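PDB 4K2M: NTD biosynthesis operon protein NtdA from Bacillus subtilis subsp. subtilis, which catalyses the reversible, pyridoxal phosphate-dependent transamination of 3-dehydro-D-glucose 6-phosphate with glutamate to give kanosamine 6-phosphate, a step in antibiotic biosynthesis. Local coordinates for residues A[353-359]-A[410-415]; A[16-20]-A[316-321]; A[165-169]-A[397-401]. All coordinates share one frame; numbering follows the deposited sequence.

Interaction 1. Residues A[353-359]-A[410-415]. With EDO (1,2-ethanediol), chain D.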
# COMPACT_ATOMS: atom_id res chain seq x y z
N PHE A 353 -14.31 22.80 0.74
CA PHE A 353 -14.88 24.12 1.01
C PHE A 353 -16.31 23.96 1.49
O PHE A 353 -17.22 23.76 0.67
CB PHE A 353 -14.87 25.02 -0.24
CG PHE A 353 -15.32 26.42 0.05
CD1 PHE A 353 -14.41 27.37 0.49
CD2 PHE A 353 -16.68 26.77 -0.06
CE1 PHE A 353 -14.82 28.66 0.81
CE2 PHE A 353 -17.09 28.07 0.25
CZ PHE A 353 -16.16 29.01 0.70
N PRO A 354 -16.52 24.03 2.80
CA PRO A 354 -17.86 23.80 3.35
C PRO A 354 -18.63 25.08 3.60
O PRO A 354 -18.11 26.03 4.22
CB PRO A 354 -17.58 23.11 4.68
CG PRO A 354 -16.26 23.68 5.12
CD PRO A 354 -15.48 24.02 3.85
N ILE A 355 -19.87 25.11 3.12
CA ILE A 355 -20.81 26.13 3.57
C ILE A 355 -21.87 25.42 4.38
O ILE A 355 -21.91 24.19 4.40
CB ILE A 355 -21.46 26.90 2.41
CG1 ILE A 355 -22.37 25.99 1.60
CG2 ILE A 355 -20.39 27.52 1.49
CD1 ILE A 355 -23.13 26.73 0.48
N LYS A 356 -22.71 26.15 5.10
CA LYS A 356 -23.85 25.50 5.75
C LYS A 356 -25.13 26.11 5.21
O LYS A 356 -25.21 27.33 5.03
CB LYS A 356 -23.76 25.62 7.28
CG LYS A 356 -22.60 24.84 7.90
CD LYS A 356 -22.28 25.30 9.34
CE LYS A 356 -23.31 24.88 10.35
NZ LYS A 356 -22.98 25.42 11.73
N VAL A 357 -26.11 25.25 4.92
CA VAL A 357 -27.42 25.71 4.45
C VAL A 357 -28.44 25.19 5.45
O VAL A 357 -28.09 24.44 6.36
CB VAL A 357 -27.72 25.18 3.04
CG1 VAL A 357 -26.65 25.68 2.04
CG2 VAL A 357 -27.74 23.67 3.04
N ARG A 358 -29.71 25.57 5.31
CA ARG A 358 -30.74 25.04 6.20
C ARG A 358 -30.88 23.52 6.05
O ARG A 358 -30.87 22.98 4.94
CB ARG A 358 -32.08 25.73 5.96
CG ARG A 358 -32.16 27.15 6.50
CD ARG A 358 -33.48 27.79 6.10
NE ARG A 358 -34.53 26.79 5.95
CZ ARG A 358 -35.34 26.40 6.93
NH1 ARG A 358 -35.21 26.93 8.14
NH2 ARG A 358 -36.26 25.47 6.71
N THR A 359 -31.01 22.83 7.19
CA THR A 359 -31.16 21.38 7.18
C THR A 359 -32.30 20.94 6.26
O THR A 359 -32.17 19.98 5.48
CB THR A 359 -31.45 20.88 8.60
OG1 THR A 359 -30.32 21.18 9.43
CG2 THR A 359 -31.70 19.38 8.61
N SER A 410 -25.97 17.86 9.19
CA SER A 410 -27.20 17.99 8.39
C SER A 410 -27.22 19.27 7.56
O SER A 410 -28.06 19.43 6.67
CB SER A 410 -28.43 17.95 9.31
OG SER A 410 -28.55 19.17 10.03
N GLN A 411 -26.30 20.19 7.85
CA GLN A 411 -26.31 21.49 7.19
C GLN A 411 -25.21 21.66 6.16
O GLN A 411 -25.32 22.48 5.25
CB GLN A 411 -26.16 22.61 8.22
CG GLN A 411 -27.37 22.80 9.11
CD GLN A 411 -27.21 24.03 9.97
OE1 GLN A 411 -26.57 23.99 11.02
NE2 GLN A 411 -27.75 25.15 9.50
N VAL A 412 -24.13 20.89 6.31
CA VAL A 412 -22.91 21.18 5.56
C VAL A 412 -23.08 20.82 4.09
O VAL A 412 -23.72 19.82 3.74
CB VAL A 412 -21.67 20.45 6.16
CG1 VAL A 412 -21.79 18.94 6.00
CG2 VAL A 412 -20.36 20.97 5.52
N LEU A 413 -22.51 21.66 3.24
CA LEU A 413 -22.53 21.43 1.80
C LEU A 413 -21.18 21.84 1.25
O LEU A 413 -20.72 22.96 1.49
CB LEU A 413 -23.63 22.28 1.15
CG LEU A 413 -23.83 22.01 -0.34
CD1 LEU A 413 -24.13 20.53 -0.52
CD2 LEU A 413 -24.96 22.84 -0.90
N HIS A 414 -20.54 20.95 0.51
CA HIS A 414 -19.24 21.25 -0.07
C HIS A 414 -19.37 21.70 -1.52
O HIS A 414 -20.06 21.05 -2.32
CB HIS A 414 -18.31 20.04 0.06
CG HIS A 414 -17.94 19.74 1.47
ND1 HIS A 414 -18.47 18.69 2.19
CD2 HIS A 414 -17.11 20.40 2.32
CE1 HIS A 414 -17.98 18.71 3.42
NE2 HIS A 414 -17.15 19.74 3.52
N LEU A 415 -18.68 22.80 -1.83
CA LEU A 415 -18.68 23.38 -3.17
C LEU A 415 -17.40 22.96 -3.88
O LEU A 415 -16.38 22.78 -3.22
CB LEU A 415 -18.72 24.90 -3.07
CG LEU A 415 -19.87 25.46 -2.25
CD1 LEU A 415 -19.85 26.98 -2.42
CD2 LEU A 415 -21.20 24.88 -2.71
C1 EDO D . -19.30 27.23 7.27
O1 EDO D . -18.09 26.54 6.94
C2 EDO D . -19.41 27.29 8.80
O2 EDO D . -18.29 28.01 9.31
O HOH W 1 -15.16 21.26 -1.45
O HOH W 2 -24.65 23.68 12.88
O HOH W 3 -30.18 18.08 5.69
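The imidazole of His414 sets its CD2-NE2 side against Pro354 at a slant, NE2 lying 3.6 Å from Pro354 CB, while Tyr201 meets the same imidazole edge-to-face. On the other side of the strand pair the Phe353 ring is also approached obliquely, its CD2 lying 4.0 Å from Leu415 CD1; Tyr326 of helix 312-329 packs on it too. The third flat group, the amide of Gln411, reaches Val357 O with NE2 at 3.2 Å. The bond is bent, 142° at the hydrogen, and NE2 stands above the carbonyl plane, not on a lone pair. Bent at chi3 (72°), Lys356 brings NZ to Pro174 O and a water shared with Gln411 OE1, two polar partners for its buried ammonium group; CE slants past OE1.

Between these groups runs regular backbone pairing: Ile355 N to Leu413 O and Leu413 N to Ile355 O, each 2.8 Å. Proline is tolerated at 354 because it faces His414 in a non-hydrogen-bonded pair, where no cross-strand N-H is required. The aliphatic Ile355 and Leu413 point side by side, CG1 to CB 3.9 Å, and Leu413 continues onto Ile365 of helix 362-373. Beyond the strands, Thr359 OG1 donates to Ser410 OG (2.7 Å). The whole is a two-stranded antiparallel sheet in the C-terminal part of the aspartate aminotransferase fold, with His414 about 7 Å, side chain to side chain, from the substrate-binding Tyr381.

Interaction 2. Residues A[16-20]-A[316-321]. With ACT (acetate ion), chain F.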
# COMPACT_ATOMS: atom_id res chain seq x y z
N ASN A 16 0.75 32.19 2.98
CA ASN A 16 -0.04 32.33 1.76
C ASN A 16 -1.06 33.45 1.86
O ASN A 16 -1.42 34.05 0.85
CB ASN A 16 -0.74 31.02 1.39
CG ASN A 16 0.17 30.04 0.69
OD1 ASN A 16 1.28 30.38 0.26
ND2 ASN A 16 -0.31 28.81 0.53
N MET A 17 -1.54 33.73 3.07
CA MET A 17 -2.51 34.81 3.26
C MET A 17 -1.88 36.15 2.95
O MET A 17 -2.52 37.03 2.38
CB MET A 17 -3.02 34.88 4.69
CG MET A 17 -4.33 34.22 4.91
SD MET A 17 -5.68 34.87 3.90
CE MET A 17 -6.80 33.62 4.50
N SER A 18 -0.63 36.31 3.36
CA SER A 18 0.09 37.54 3.06
C SER A 18 0.36 37.62 1.56
O SER A 18 0.18 38.68 0.94
CB SER A 18 1.40 37.61 3.84
OG SER A 18 2.05 38.84 3.58
N LEU A 19 0.76 36.50 0.97
CA LEU A 19 1.06 36.45 -0.47
C LEU A 19 -0.17 36.82 -1.30
O LEU A 19 -0.06 37.47 -2.34
CB LEU A 19 1.57 35.05 -0.85
CG LEU A 19 2.07 34.86 -2.29
CD1 LEU A 19 3.19 35.85 -2.65
CD2 LEU A 19 2.54 33.40 -2.50
N LEU A 20 -1.34 36.40 -0.82
CA LEU A 20 -2.60 36.69 -1.50
C LEU A 20 -2.82 38.20 -1.60
O LEU A 20 -3.15 38.71 -2.68
CB LEU A 20 -3.77 36.05 -0.73
CG LEU A 20 -5.16 36.27 -1.32
CD1 LEU A 20 -5.26 35.67 -2.71
CD2 LEU A 20 -6.26 35.71 -0.42
N ASN A 316 -1.64 25.09 -3.35
CA ASN A 316 -2.28 25.53 -2.12
C ASN A 316 -2.66 27.01 -2.23
O ASN A 316 -3.72 27.41 -1.76
CB ASN A 316 -1.41 25.27 -0.88
CG ASN A 316 -1.71 23.93 -0.24
OD1 ASN A 316 -2.30 23.05 -0.87
ND2 ASN A 316 -1.32 23.77 1.03
N PHE A 317 -1.82 27.80 -2.89
CA PHE A 317 -2.18 29.19 -3.10
C PHE A 317 -3.45 29.30 -3.97
O PHE A 317 -4.36 30.09 -3.68
CB PHE A 317 -1.04 29.99 -3.75
CG PHE A 317 -1.40 31.43 -3.96
CD1 PHE A 317 -1.29 32.34 -2.92
CD2 PHE A 317 -1.90 31.85 -5.19
CE1 PHE A 317 -1.64 33.67 -3.11
CE2 PHE A 317 -2.26 33.16 -5.39
CZ PHE A 317 -2.13 34.08 -4.36
N LYS A 318 -3.53 28.49 -5.02
CA LYS A 318 -4.71 28.55 -5.88
C LYS A 318 -5.97 28.17 -5.11
O LYS A 318 -7.02 28.77 -5.31
CB LYS A 318 -4.51 27.67 -7.12
CG LYS A 318 -3.53 28.28 -8.15
CD LYS A 318 -3.42 27.40 -9.39
CE LYS A 318 -4.60 27.64 -10.33
NZ LYS A 318 -4.50 26.73 -11.53
N ARG A 319 -5.86 27.16 -4.25
CA ARG A 319 -6.98 26.81 -3.38
C ARG A 319 -7.42 27.96 -2.51
O ARG A 319 -8.62 28.21 -2.36
CB ARG A 319 -6.62 25.61 -2.49
CG ARG A 319 -6.49 24.30 -3.26
CD ARG A 319 -6.06 23.20 -2.28
NE ARG A 319 -5.97 21.89 -2.94
CZ ARG A 319 -6.98 21.03 -3.03
NH1 ARG A 319 -8.16 21.32 -2.49
NH2 ARG A 319 -6.82 19.88 -3.69
N LEU A 320 -6.45 28.68 -1.94
CA LEU A 320 -6.77 29.83 -1.09
C LEU A 320 -7.49 30.91 -1.92
O LEU A 320 -8.46 31.52 -1.45
CB LEU A 320 -5.50 30.40 -0.46
CG LEU A 320 -5.64 31.80 0.16
CD1 LEU A 320 -6.56 31.78 1.36
CD2 LEU A 320 -4.26 32.38 0.52
N PHE A 321 -7.00 31.15 -3.13
CA PHE A 321 -7.61 32.17 -3.98
C PHE A 321 -9.06 31.80 -4.25
O PHE A 321 -9.95 32.65 -4.16
CB PHE A 321 -6.86 32.33 -5.31
CG PHE A 321 -7.42 33.43 -6.18
CD1 PHE A 321 -7.06 34.75 -5.95
CD2 PHE A 321 -8.33 33.15 -7.19
CE1 PHE A 321 -7.57 35.78 -6.73
CE2 PHE A 321 -8.85 34.17 -7.98
CZ PHE A 321 -8.47 35.49 -7.74
C ACT F . -9.62 18.20 -3.42
O ACT F . -9.51 19.40 -3.18
OXT ACT F . -8.76 17.64 -4.09
CH3 ACT F . -10.82 17.45 -2.89
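Phe317 swings its ring out towards helix 16-20 because chi1 (-179°) sets CG opposite the backbone N, and the bend of Met17 at chi2 (-58°) brings its methyl back to Leu320 although its CB starts off away from the partner helix. The Phe317 ring offers an edge to the other backbone: CE1 comes within 3.6 Å of Leu20 CA, near the ring plane. Leu19 CG sits 4.0 Å from the same CE1, and Leu20 CD1 reaches CZ, so the two leucine side chains reach this end of the ring from opposite sides of its plane. Leu20 CD1 also approaches the edge of the Phe321 ring, 3.8 Å from Phe321 CD1.

The helix axes lie 10.2 Å apart and cross at -64°, seating a helix of the additional N-terminal domain on one belonging to the aminotransferase fold. Leu320 points toward helix 16-20 and divides its methyls: CD1 meets Met17 CE at 3.6 Å, and CD2 rests 3.3 Å from Asn16 O, a carbonyl already bonded to Leu20 N. Flexible Met17 and branched leucines suit this buried seam, fitting against one another and the rings.

Across the two segments Asn16 ND2 comes no closer than van der Waals range, to Phe317 N and Asn316 CB; Asn316 ND2 bonds to Ile229 O. Trp43 meets the Phe317 ring edge-to-face, and Ile53 of helix 53-57 packs against both phenylalanines.

Interaction 3. Residues A[165-169]-A[397-401]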
# COMPACT_ATOMS: atom_id res chain seq x y z
N GLY A 165 -7.79 -0.13 19.68
CA GLY A 165 -8.22 0.97 20.53
C GLY A 165 -9.73 1.15 20.51
O GLY A 165 -10.43 0.52 19.71
N VAL A 166 -10.22 2.03 21.39
CA VAL A 166 -11.64 2.28 21.54
C VAL A 166 -11.92 3.75 21.27
O VAL A 166 -11.54 4.62 22.06
CB VAL A 166 -12.09 1.98 22.99
CG1 VAL A 166 -13.55 2.44 23.21
CG2 VAL A 166 -11.93 0.48 23.29
N PRO A 167 -12.58 4.04 20.14
CA PRO A 167 -12.95 5.43 19.87
C PRO A 167 -13.94 5.96 20.90
O PRO A 167 -14.93 5.29 21.23
CB PRO A 167 -13.63 5.36 18.50
CG PRO A 167 -13.05 4.11 17.85
CD PRO A 167 -12.90 3.14 19.01
N ILE A 168 -13.65 7.15 21.41
CA ILE A 168 -14.57 7.87 22.28
C ILE A 168 -14.91 9.19 21.60
O ILE A 168 -14.07 10.10 21.50
CB ILE A 168 -13.97 8.10 23.67
CG1 ILE A 168 -13.66 6.76 24.35
CG2 ILE A 168 -14.92 8.92 24.56
CD1 ILE A 168 -14.89 5.87 24.63
N TYR A 169 -16.12 9.28 21.09
CA TYR A 169 -16.48 10.43 20.27
C TYR A 169 -16.89 11.62 21.12
O TYR A 169 -17.69 11.49 22.07
CB TYR A 169 -17.59 10.03 19.30
CG TYR A 169 -17.13 8.92 18.38
CD1 TYR A 169 -16.17 9.18 17.40
CD2 TYR A 169 -17.62 7.63 18.50
CE1 TYR A 169 -15.73 8.18 16.56
CE2 TYR A 169 -17.18 6.62 17.66
CZ TYR A 169 -16.24 6.91 16.69
OH TYR A 169 -15.79 5.93 15.83
N TYR A 397 -22.44 1.94 21.03
CA TYR A 397 -22.51 3.39 20.85
C TYR A 397 -23.96 3.88 20.87
O TYR A 397 -24.26 5.00 20.47
CB TYR A 397 -21.69 3.84 19.62
CG TYR A 397 -20.18 3.65 19.82
CD1 TYR A 397 -19.37 4.69 20.30
CD2 TYR A 397 -19.57 2.43 19.55
CE1 TYR A 397 -17.99 4.50 20.50
CE2 TYR A 397 -18.21 2.24 19.74
CZ TYR A 397 -17.42 3.27 20.21
OH TYR A 397 -16.05 3.03 20.40
N ALA A 398 -24.86 3.04 21.38
CA ALA A 398 -26.26 3.41 21.57
C ALA A 398 -26.45 4.38 22.73
O ALA A 398 -25.87 4.21 23.81
CB ALA A 398 -27.11 2.18 21.77
N GLY A 399 -27.27 5.40 22.52
CA GLY A 399 -27.46 6.43 23.53
C GLY A 399 -26.52 7.61 23.39
O GLY A 399 -26.64 8.60 24.10
N LEU A 400 -25.56 7.51 22.47
CA LEU A 400 -24.61 8.60 22.25
C LEU A 400 -25.29 9.70 21.44
O LEU A 400 -25.86 9.43 20.38
CB LEU A 400 -23.40 8.05 21.48
CG LEU A 400 -22.21 8.89 21.03
CD1 LEU A 400 -21.72 9.75 22.14
CD2 LEU A 400 -21.09 7.97 20.59
N GLN A 401 -25.26 10.93 21.94
CA GLN A 401 -25.76 12.06 21.16
C GLN A 401 -24.67 13.10 21.08
O GLN A 401 -24.05 13.46 22.08
CB GLN A 401 -27.02 12.68 21.79
CG GLN A 401 -28.19 11.72 22.00
CD GLN A 401 -29.50 12.45 22.26
OE1 GLN A 401 -29.91 13.31 21.48
NE2 GLN A 401 -30.16 12.12 23.36
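Tyr397 gives its phenol proton to Pro167 O, with OH and O 2.7 Å apart. The hydroxyl lies in the carbonyl plane on a lone pair of Pro167 O (C=O...O angle 136°), and that oxygen in turn lies at the edge of the tyrosine ring, in its plane, where CE1 approaches it to 3.2 Å. The same OH rests against the proline ring, 3.4 Å from CD. Beside this bond the two tyrosines cross at about a right angle as side chains, but their rings are neither stacked nor edge-to-face: the planes make 57°, and Tyr169 CE2 touches Tyr397 CE1 at 3.6 Å. Leu400 closes the group with CD2 at the edge of the Tyr169 ring, 4.1 Å from Tyr169 CD2. A tyrosine suits position 397 because its length carries a donor to the strand while its ring supplies an apolar flank; CG beside the backbone N, opposite the carbonyl carbon, sends the ring that way.

Strand 166-169 is an outermost strand, within this chain, of the mixed seven-stranded sheet of the aspartate aminotransferase fold. With the parallel strand 145-148 and the intervening helix 154-163 it forms a beta-alpha-beta crossover. Val166 and Ile168 make the backbone bonds to strand 145-148 and to Asp144 just before it; Pro167, between them, directs its carbonyl away from that strand, to the phenol, and its missing N-H would not be needed there.

Further out, Tyr397 is the first residue to leave helix 391-396 and begins a type II turn ending at Leu400, closed by a weak bond, Leu400 N to Tyr397 O (3.5 Å). Gly399 suits the turn because its positive phi (92°) would press a CB against the preceding carbonyl. Tyr169 also touches Met148 of the neighbouring strand, Glu157 of helix 154-163, and Ser385 and Leu402 in loops.

In the fold
From the N terminus, interaction 2 opens first, at 16-20, and closes nearly 300 residues later at 316-321, bringing the added N-terminal domain onto the aminotransferase fold. Interaction 3 starts within that span, at 165-169, and ends beyond it at 397-401, so the two cross; they lie on opposite sides of the chain's centre. Interaction 1 opens at 353-359, after interaction 2 has closed, but closes at 410-415, past the end of interaction 3, which it therefore also crosses. None touches another. Interaction 1 pairs strands within the C-terminal part, and interaction 3 ties a loop of that part to the margin of the large central sheet.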